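Long-range contacts in WbbZ protein (Klebsiella pneumoniae subsp. pneumoniae NTUH-K2044, PDB 6X1L), which is of unknown function but may, as a probable polysaccharide pyruvyl transferase, add pyruvyl groups to cell-surface polysaccharides: residues Tyr159-Pro164 with Phe216-Lys221; Val223-Leu228 with Val241-Asn246. All blocks are in the same frame, centred on the assembly; numbering follows the deposited sequence.

Contact 1: Tyr159-Pro164 with Phe216-Lys221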
ATOM      1  N   TYR A 159      12.455   2.479  -6.747  1.00 49.15           N
ATOM      2  CA  TYR A 159      11.013   2.432  -6.549  1.00 56.33           C
ATOM      3  C   TYR A 159      10.232   2.319  -7.852  1.00 50.21           C
ATOM      4  O   TYR A 159       9.039   2.001  -7.813  1.00 49.82           O
ATOM      5  CB  TYR A 159      10.540   3.686  -5.801  1.00 48.16           C
ATOM      6  CG  TYR A 159      11.179   3.888  -4.450  1.00 50.01           C
ATOM      7  CD1 TYR A 159      12.406   4.541  -4.327  1.00 49.55           C
ATOM      8  CD2 TYR A 159      10.554   3.446  -3.292  1.00 45.71           C
ATOM      9  CE1 TYR A 159      12.994   4.727  -3.095  1.00 48.67           C
ATOM     10  CE2 TYR A 159      11.136   3.635  -2.046  1.00 48.58           C
ATOM     11  CZ  TYR A 159      12.357   4.278  -1.957  1.00 47.47           C
ATOM     12  OH  TYR A 159      12.948   4.466  -0.725  1.00 45.60           O
ATOM     13  N   LEU A 160      10.866   2.577  -8.993  1.00 48.86           N
ATOM     14  CA  LEU A 160      10.148   2.693 -10.253  1.00 53.78           C
ATOM     15  C   LEU A 160       9.739   1.325 -10.783  1.00 50.66           C
ATOM     16  O   LEU A 160      10.467   0.338 -10.640  1.00 51.34           O
ATOM     17  CB  LEU A 160      11.011   3.414 -11.291  1.00 58.39           C
ATOM     18  CG  LEU A 160      11.492   4.819 -10.915  1.00 57.74           C
ATOM     19  CD1 LEU A 160      12.370   5.413 -12.011  1.00 60.62           C
ATOM     20  CD2 LEU A 160      10.317   5.737 -10.613  1.00 51.52           C
ATOM     21  N   SER A 161       8.562   1.274 -11.396  1.00 53.35           N
ATOM     22  CA  SER A 161       8.141   0.094 -12.138  1.00 50.47           C
ATOM     23  C   SER A 161       8.476   0.188 -13.617  1.00 56.07           C
ATOM     24  O   SER A 161       8.537  -0.849 -14.291  1.00 53.78           O
ATOM     25  CB  SER A 161       6.633  -0.126 -11.979  1.00 49.02           C
ATOM     26  OG  SER A 161       5.896   0.869 -12.673  1.00 52.37           O
ATOM     27  N   LEU A 162       8.690   1.403 -14.128  1.00 52.54           N
ATOM     28  CA  LEU A 162       8.965   1.660 -15.544  1.00 57.96           C
ATOM     29  C   LEU A 162       7.809   1.219 -16.436  1.00 65.77           C
ATOM     30  O   LEU A 162       7.997   0.931 -17.620  1.00 63.46           O
ATOM     31  CB  LEU A 162      10.272   1.000 -15.993  1.00 64.26           C
ATOM     32  CG  LEU A 162      11.525   1.470 -15.253  1.00 67.34           C
ATOM     33  CD1 LEU A 162      12.779   0.895 -15.897  1.00 75.89           C
ATOM     34  CD2 LEU A 162      11.576   2.988 -15.219  1.00 59.98           C
ATOM     35  N   LYS A 163       6.606   1.166 -15.878  1.00 67.35           N
ATOM     36  CA  LYS A 163       5.429   0.882 -16.684  1.00 62.34           C
ATOM     37  C   LYS A 163       5.077   2.099 -17.537  1.00 68.92           C
ATOM     38  O   LYS A 163       5.153   3.235 -17.060  1.00 70.07           O
ATOM     39  CB  LYS A 163       4.245   0.501 -15.797  1.00 58.10           C
ATOM     40  CG  LYS A 163       3.770  -0.927 -16.000  1.00 78.52           C
ATOM     41  CD  LYS A 163       2.501  -1.206 -15.219  1.00 81.54           C
ATOM     42  CE  LYS A 163       1.910  -2.545 -15.605  1.00 76.73           C
ATOM     43  NZ  LYS A 163       1.533  -2.603 -17.043  1.00 79.93           N
ATOM     44  N   PRO A 164       4.690   1.898 -18.793  1.00 70.33           N
ATOM     45  CA  PRO A 164       4.487   3.033 -19.700  1.00 70.09           C
ATOM     46  C   PRO A 164       3.301   3.898 -19.294  1.00 67.14           C
ATOM     47  O   PRO A 164       2.381   3.468 -18.595  1.00 66.12           O
ATOM     48  CB  PRO A 164       4.239   2.366 -21.060  1.00 64.26           C
ATOM     49  CG  PRO A 164       4.732   0.959 -20.909  1.00 66.59           C
ATOM     50  CD  PRO A 164       4.517   0.605 -19.475  1.00 63.25           C
ATOM     51  N   PHE A 216       1.228   3.868  -9.073  1.00 46.74           N
ATOM     52  CA  PHE A 216      -0.016   4.482  -9.521  1.00 44.67           C
ATOM     53  C   PHE A 216       0.264   5.672 -10.426  1.00 50.61           C
ATOM     54  O   PHE A 216      -0.314   5.793 -11.513  1.00 45.44           O
ATOM     55  CB  PHE A 216      -0.849   4.905  -8.311  1.00 47.08           C
ATOM     56  CG  PHE A 216      -2.095   5.660  -8.669  1.00 53.27           C
ATOM     57  CD1 PHE A 216      -3.251   4.980  -9.031  1.00 50.20           C
ATOM     58  CD2 PHE A 216      -2.113   7.049  -8.652  1.00 50.95           C
ATOM     59  CE1 PHE A 216      -4.402   5.666  -9.365  1.00 51.47           C
ATOM     60  CE2 PHE A 216      -3.264   7.743  -8.990  1.00 56.01           C
ATOM     61  CZ  PHE A 216      -4.410   7.048  -9.345  1.00 59.86           C
ATOM     62  N   LEU A 217       1.172   6.553 -10.000  1.00 46.12           N
ATOM     63  CA  LEU A 217       1.390   7.806 -10.712  1.00 45.09           C
ATOM     64  C   LEU A 217       2.137   7.605 -12.022  1.00 46.17           C
ATOM     65  O   LEU A 217       1.933   8.374 -12.968  1.00 52.45           O
ATOM     66  CB  LEU A 217       2.160   8.779  -9.815  1.00 44.23           C
ATOM     67  CG  LEU A 217       1.439   9.202  -8.537  1.00 46.28           C
ATOM     68  CD1 LEU A 217       2.406   9.908  -7.594  1.00 42.75           C
ATOM     69  CD2 LEU A 217       0.262  10.105  -8.878  1.00 43.98           C
ATOM     70  N   GLU A 218       3.009   6.592 -12.096  1.00 51.00           N
ATOM     71  CA  GLU A 218       3.843   6.398 -13.282  1.00 52.48           C
ATOM     72  C   GLU A 218       3.022   6.307 -14.565  1.00 53.35           C
ATOM     73  O   GLU A 218       3.496   6.712 -15.634  1.00 54.05           O
ATOM     74  CB  GLU A 218       4.692   5.134 -13.132  1.00 55.54           C
ATOM     75  CG  GLU A 218       5.939   5.288 -12.271  1.00 53.74           C
ATOM     76  CD  GLU A 218       6.711   3.981 -12.133  1.00 56.88           C
ATOM     77  OE1 GLU A 218       6.292   3.115 -11.336  1.00 58.43           O
ATOM     78  OE2 GLU A 218       7.732   3.812 -12.834  1.00 62.42           O
ATOM     79  N   GLU A 219       1.803   5.780 -14.484  1.00 51.42           N
ATOM     80  CA  GLU A 219       1.006   5.495 -15.674  1.00 52.05           C
ATOM     81  C   GLU A 219       0.191   6.688 -16.155  1.00 58.50           C
ATOM     82  O   GLU A 219      -0.540   6.558 -17.144  1.00 58.00           O
ATOM     83  CB  GLU A 219       0.081   4.301 -15.406  1.00 52.49           C
ATOM     84  CG  GLU A 219       0.828   2.981 -15.260  1.00 52.21           C
ATOM     85  CD  GLU A 219      -0.094   1.781 -15.069  1.00 61.56           C
ATOM     86  OE1 GLU A 219      -0.869   1.757 -14.086  1.00 58.02           O
ATOM     87  OE2 GLU A 219      -0.041   0.859 -15.911  1.00 63.16           O
ATOM     88  N   TYR A 220       0.302   7.840 -15.500  1.00 57.91           N
ATOM     89  CA  TYR A 220      -0.434   9.037 -15.877  1.00 62.66           C
ATOM     90  C   TYR A 220       0.506  10.083 -16.463  1.00 61.03           C
ATOM     91  O   TYR A 220       1.693  10.137 -16.129  1.00 55.77           O
ATOM     92  CB  TYR A 220      -1.168   9.641 -14.678  1.00 58.20           C
ATOM     93  CG  TYR A 220      -2.322   8.814 -14.164  1.00 59.22           C
ATOM     94  CD1 TYR A 220      -3.592   8.938 -14.717  1.00 61.46           C
ATOM     95  CD2 TYR A 220      -2.149   7.921 -13.114  1.00 52.28           C
ATOM     96  CE1 TYR A 220      -4.653   8.189 -14.244  1.00 58.56           C
ATOM     97  CE2 TYR A 220      -3.200   7.171 -12.634  1.00 52.30           C
ATOM     98  CZ  TYR A 220      -4.450   7.306 -13.200  1.00 57.76           C
ATOM     99  OH  TYR A 220      -5.497   6.558 -12.721  1.00 63.88           O
ATOM    100  N   LYS A 221      -0.042  10.923 -17.338  1.00 60.17           N
ATOM    101  CA  LYS A 221       0.697  12.053 -17.880  1.00 65.18           C
ATOM    102  C   LYS A 221       0.509  13.326 -17.065  1.00 66.55           C
ATOM    103  O   LYS A 221       1.458  14.104 -16.928  1.00 73.23           O
ATOM    104  CB  LYS A 221       0.281  12.312 -19.333  1.00 71.74           C
ATOM    105  CG  LYS A 221       1.197  13.270 -20.080  1.00 77.74           C
ATOM    106  CD  LYS A 221       0.906  13.264 -21.574  1.00 88.21           C
TER
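Where helix 203-218 gives way to strand 220-225, the carboxylate of Glu218 grips the turn at Ser161, in the loop that leads to strand 167-172. Glu218 OE1 takes two bonds from one residue: Ser161 N at 2.9 Å, on the syn lone pair with an N-H...O angle of 160°, and Ser161 OG at 2.6 Å, which arrives from well above the carboxylate plane. Glu218 OE2 accepts from Leu162 N at 2.9 Å, again on the syn side but tilted out of the plane, and only weakly from Ser161 N. Ser161 OG lies between its own backbone N and carbonyl carbon (chi1 70°), and there it also accepts from Lys163 N at 3.3 Å. That bond makes an ST turn, so one hydroxyl both gives to the acid and closes the bend. The side chain of Leu160 crosses that of Glu218 at about a right angle, with Leu160 CB 3.6 Å from Glu218 OE2. Farther along, Lys163 CD lies 3.3 Å from Glu219 OE2, and the salt bridge from Lys163 NZ to that oxygen is long, at 4.0 Å. Nearby, Phe204 of the second subunit packs on Ser161, and Asn202 of that subunit gives Glu219 OE1 a weak hydrogen bond.

Contact 2: Val223-Leu228 with Val241-Asn246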
ATOM      1  N   VAL A 223      -1.091  14.999 -13.325  1.00 57.98           N
ATOM      2  CA  VAL A 223      -1.511  14.729 -11.955  1.00 52.90           C
ATOM      3  C   VAL A 223      -2.056  16.018 -11.354  1.00 60.23           C
ATOM      4  O   VAL A 223      -1.374  17.050 -11.367  1.00 57.11           O
ATOM      5  CB  VAL A 223      -0.350  14.177 -11.106  1.00 53.74           C
ATOM      6  CG1 VAL A 223      -0.816  13.894  -9.689  1.00 53.91           C
ATOM      7  CG2 VAL A 223       0.232  12.924 -11.745  1.00 57.09           C
ATOM      8  N   ASN A 224      -3.283  15.958 -10.839  1.00 57.57           N
ATOM      9  CA  ASN A 224      -3.924  17.074 -10.151  1.00 56.22           C
ATOM     10  C   ASN A 224      -4.060  16.702  -8.679  1.00 53.70           C
ATOM     11  O   ASN A 224      -4.660  15.673  -8.356  1.00 53.43           O
ATOM     12  CB  ASN A 224      -5.300  17.373 -10.751  1.00 56.24           C
ATOM     13  CG  ASN A 224      -5.254  17.614 -12.248  1.00 62.58           C
ATOM     14  OD1 ASN A 224      -4.500  18.457 -12.728  1.00 60.27           O
ATOM     15  ND2 ASN A 224      -6.071  16.873 -12.994  1.00 61.97           N
ATOM     16  N   THR A 225      -3.528  17.536  -7.785  1.00 45.71           N
ATOM     17  CA  THR A 225      -3.550  17.146  -6.382  1.00 48.80           C
ATOM     18  C   THR A 225      -3.445  18.359  -5.466  1.00 57.15           C
ATOM     19  O   THR A 225      -2.925  19.410  -5.853  1.00 58.31           O
ATOM     20  CB  THR A 225      -2.419  16.157  -6.066  1.00 45.90           C
ATOM     21  OG1 THR A 225      -2.533  15.712  -4.710  1.00 54.59           O
ATOM     22  CG2 THR A 225      -1.053  16.802  -6.272  1.00 47.91           C
ATOM     23  N   ASP A 226      -3.973  18.192  -4.249  1.00 54.62           N
ATOM     24  CA  ASP A 226      -3.713  19.068  -3.111  1.00 51.90           C
ATOM     25  C   ASP A 226      -2.959  18.328  -2.010  1.00 52.81           C
ATOM     26  O   ASP A 226      -2.982  18.749  -0.847  1.00 56.43           O
ATOM     27  CB  ASP A 226      -5.019  19.654  -2.568  1.00 55.30           C
ATOM     28  CG  ASP A 226      -5.961  18.590  -1.991  1.00 58.16           C
ATOM     29  OD1 ASP A 226      -5.613  17.394  -1.997  1.00 52.14           O
ATOM     30  OD2 ASP A 226      -7.061  18.954  -1.524  1.00 61.59           O
ATOM     31  N   ARG A 227      -2.323  17.212  -2.359  1.00 46.66           N
ATOM     32  CA  ARG A 227      -1.572  16.380  -1.430  1.00 43.95           C
ATOM     33  C   ARG A 227      -0.089  16.594  -1.688  1.00 52.27           C
ATOM     34  O   ARG A 227       0.403  16.274  -2.775  1.00 49.33           O
ATOM     35  CB  ARG A 227      -1.936  14.904  -1.608  1.00 47.62           C
ATOM     36  CG  ARG A 227      -3.335  14.533  -1.162  1.00 47.42           C
ATOM     37  CD  ARG A 227      -3.452  14.571   0.351  1.00 51.85           C
ATOM     38  NE  ARG A 227      -4.572  13.765   0.831  1.00 58.24           N
ATOM     39  CZ  ARG A 227      -4.927  13.675   2.109  1.00 61.79           C
ATOM     40  NH1 ARG A 227      -4.252  14.349   3.035  1.00 52.96           N
ATOM     41  NH2 ARG A 227      -5.958  12.917   2.462  1.00 51.07           N
ATOM     42  N   LEU A 228       0.618  17.116  -0.682  1.00 51.38           N
ATOM     43  CA  LEU A 228       1.994  17.567  -0.876  1.00 52.59           C
ATOM     44  C   LEU A 228       2.864  16.479  -1.494  1.00 49.61           C
ATOM     45  O   LEU A 228       3.527  16.702  -2.513  1.00 50.63           O
ATOM     46  CB  LEU A 228       2.584  18.025   0.458  1.00 45.71           C
ATOM     47  CG  LEU A 228       4.037  18.487   0.394  1.00 50.78           C
ATOM     48  CD1 LEU A 228       4.180  19.645  -0.583  1.00 49.38           C
ATOM     49  CD2 LEU A 228       4.516  18.890   1.780  1.00 51.56           C
ATOM     50  N   VAL A 241       2.172  18.539 -13.357  1.00 61.78           N
ATOM     51  CA  VAL A 241       1.559  18.522 -12.033  1.00 55.00           C
ATOM     52  C   VAL A 241       0.817  19.830 -11.800  1.00 63.59           C
ATOM     53  O   VAL A 241       1.387  20.915 -11.973  1.00 62.28           O
ATOM     54  CB  VAL A 241       2.608  18.297 -10.932  1.00 55.70           C
ATOM     55  CG1 VAL A 241       1.940  18.219  -9.564  1.00 55.34           C
ATOM     56  CG2 VAL A 241       3.412  17.044 -11.222  1.00 51.32           C
ATOM     57  N   ASN A 242      -0.445  19.722 -11.395  1.00 66.18           N
ATOM     58  CA  ASN A 242      -1.276  20.865 -11.022  1.00 67.93           C
ATOM     59  C   ASN A 242      -1.531  20.768  -9.521  1.00 64.37           C
ATOM     60  O   ASN A 242      -2.351  19.960  -9.071  1.00 59.31           O
ATOM     61  CB  ASN A 242      -2.574  20.878 -11.823  1.00 70.48           C
ATOM     62  CG  ASN A 242      -2.334  21.040 -13.310  1.00 73.31           C
ATOM     63  OD1 ASN A 242      -1.626  21.952 -13.736  1.00 73.61           O
ATOM     64  ND2 ASN A 242      -2.907  20.146 -14.105  1.00 68.80           N
ATOM     65  N   PHE A 243      -0.820  21.588  -8.755  1.00 61.00           N
ATOM     66  CA  PHE A 243      -0.796  21.517  -7.300  1.00 56.03           C
ATOM     67  C   PHE A 243      -1.728  22.575  -6.718  1.00 60.73           C
ATOM     68  O   PHE A 243      -1.645  23.751  -7.089  1.00 63.29           O
ATOM     69  CB  PHE A 243       0.635  21.721  -6.800  1.00 57.68           C
ATOM     70  CG  PHE A 243       0.860  21.310  -5.375  1.00 57.99           C
ATOM     71  CD1 PHE A 243      -0.042  20.495  -4.715  1.00 52.53           C
ATOM     72  CD2 PHE A 243       1.989  21.747  -4.693  1.00 60.11           C
ATOM     73  CE1 PHE A 243       0.177  20.120  -3.403  1.00 51.35           C
ATOM     74  CE2 PHE A 243       2.211  21.380  -3.385  1.00 56.48           C
ATOM     75  CZ  PHE A 243       1.308  20.563  -2.740  1.00 54.16           C
ATOM     76  N   TYR A 244      -2.607  22.156  -5.796  1.00 59.77           N
ATOM     77  CA  TYR A 244      -3.609  23.049  -5.223  1.00 61.51           C
ATOM     78  C   TYR A 244      -3.332  23.322  -3.744  1.00 58.31           C
ATOM     79  O   TYR A 244      -2.734  22.490  -3.051  1.00 52.38           O
ATOM     80  CB  TYR A 244      -5.014  22.452  -5.377  1.00 56.29           C
ATOM     81  CG  TYR A 244      -5.523  22.462  -6.803  1.00 64.37           C
ATOM     82  CD1 TYR A 244      -5.067  21.535  -7.732  1.00 58.75           C
ATOM     83  CD2 TYR A 244      -6.459  23.400  -7.218  1.00 68.01           C
ATOM     84  CE1 TYR A 244      -5.529  21.545  -9.034  1.00 68.14           C
ATOM     85  CE2 TYR A 244      -6.927  23.414  -8.517  1.00 75.56           C
ATOM     86  CZ  TYR A 244      -6.459  22.484  -9.419  1.00 71.89           C
ATOM     87  OH  TYR A 244      -6.923  22.499 -10.712  1.00 76.37           O
ATOM     88  N   PRO A 245      -3.762  24.471  -3.228  1.00 59.89           N
ATOM     89  CA  PRO A 245      -3.402  24.857  -1.859  1.00 62.28           C
ATOM     90  C   PRO A 245      -4.277  24.185  -0.806  1.00 64.50           C
ATOM     91  O   PRO A 245      -5.280  23.530  -1.097  1.00 67.65           O
ATOM     92  CB  PRO A 245      -3.618  26.374  -1.856  1.00 62.05           C
ATOM     93  CG  PRO A 245      -4.689  26.593  -2.862  1.00 65.88           C
ATOM     94  CD  PRO A 245      -4.484  25.549  -3.931  1.00 59.04           C
ATOM     95  N   ASN A 246      -3.850  24.356   0.443  1.00 54.02           N
ATOM     96  CA  ASN A 246      -4.625  24.013   1.627  1.00 55.52           C
ATOM     97  C   ASN A 246      -4.345  25.082   2.683  1.00 70.37           C
ATOM     98  O   ASN A 246      -3.799  26.149   2.385  1.00 67.98           O
ATOM     99  CB  ASN A 246      -4.294  22.592   2.108  1.00 61.88           C
ATOM    100  CG  ASN A 246      -2.825  22.414   2.435  1.00 71.73           C
ATOM    101  OD1 ASN A 246      -2.006  23.297   2.172  1.00 73.60           O
ATOM    102  ND2 ASN A 246      -2.482  21.262   3.000  1.00 66.57           N
TER
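Strands 223-225 and 241-243 run parallel, their axes 4.8 Å apart and 9° from alignment, pairing Val223 with Val241, Asn224 with Asn242 and Thr225 with Phe243. They are the two strands of a right-handed beta-alpha-beta unit whose crossover is helix 228-236. Asn242 holds both neighbours of Asn224: Asn242 N gives to Val223 O at 2.8 Å, and Asn242 O accepts from Thr225 N at 3.0 Å. Tyr244 N then bonds to Thr225 O. On the face bearing the asparagines, the two amides lie side by side, pointing the same way and only 12° from coplanar. Asn242 ND2 gives an almost straight bond to Asn224 OD1 (2.7 Å), while Asn224 ND2 continues the chain of amides to Asn171 on the next strand. The other face carries Thr225, whose OG1 accepts from Arg227 N in an ST turn and is also bonded to Cys172 O. Phe243 has CG anti to its backbone N (chi1 -164°), and the ring lies beside the turn that leads into helix 228-236. Phe243 CD1 meets Thr225 O at the ring edge, 3.3 Å away. Phe243 CZ touches Leu228 CA at 3.6 Å and also Leu228 CD1.

From the N terminus, the chain first builds the six-stranded parallel sheet, then enters the loop holding 159-164 and passes through strand 167-172, outermost in the four-stranded sheet within this chain, and helix 203-218. Contact 1 closes this 51-residue excursion, fastening Glu218 and Glu219 to the loop. Strand 220-225 follows at once; contact 2 opens on it and closes a much shorter span of 12 residues, mostly helix 228-236. The two loops follow in series, neither nested nor crossed. Their centres lie about 18 Å apart, yet Leu217 CD2 packs 4.0 Å from Val223 CG2. Contact 1 ties the loop before strand 167-172 to the helix-strand junction; contact 2 joins the two inner strands, 220-225 and 240-243.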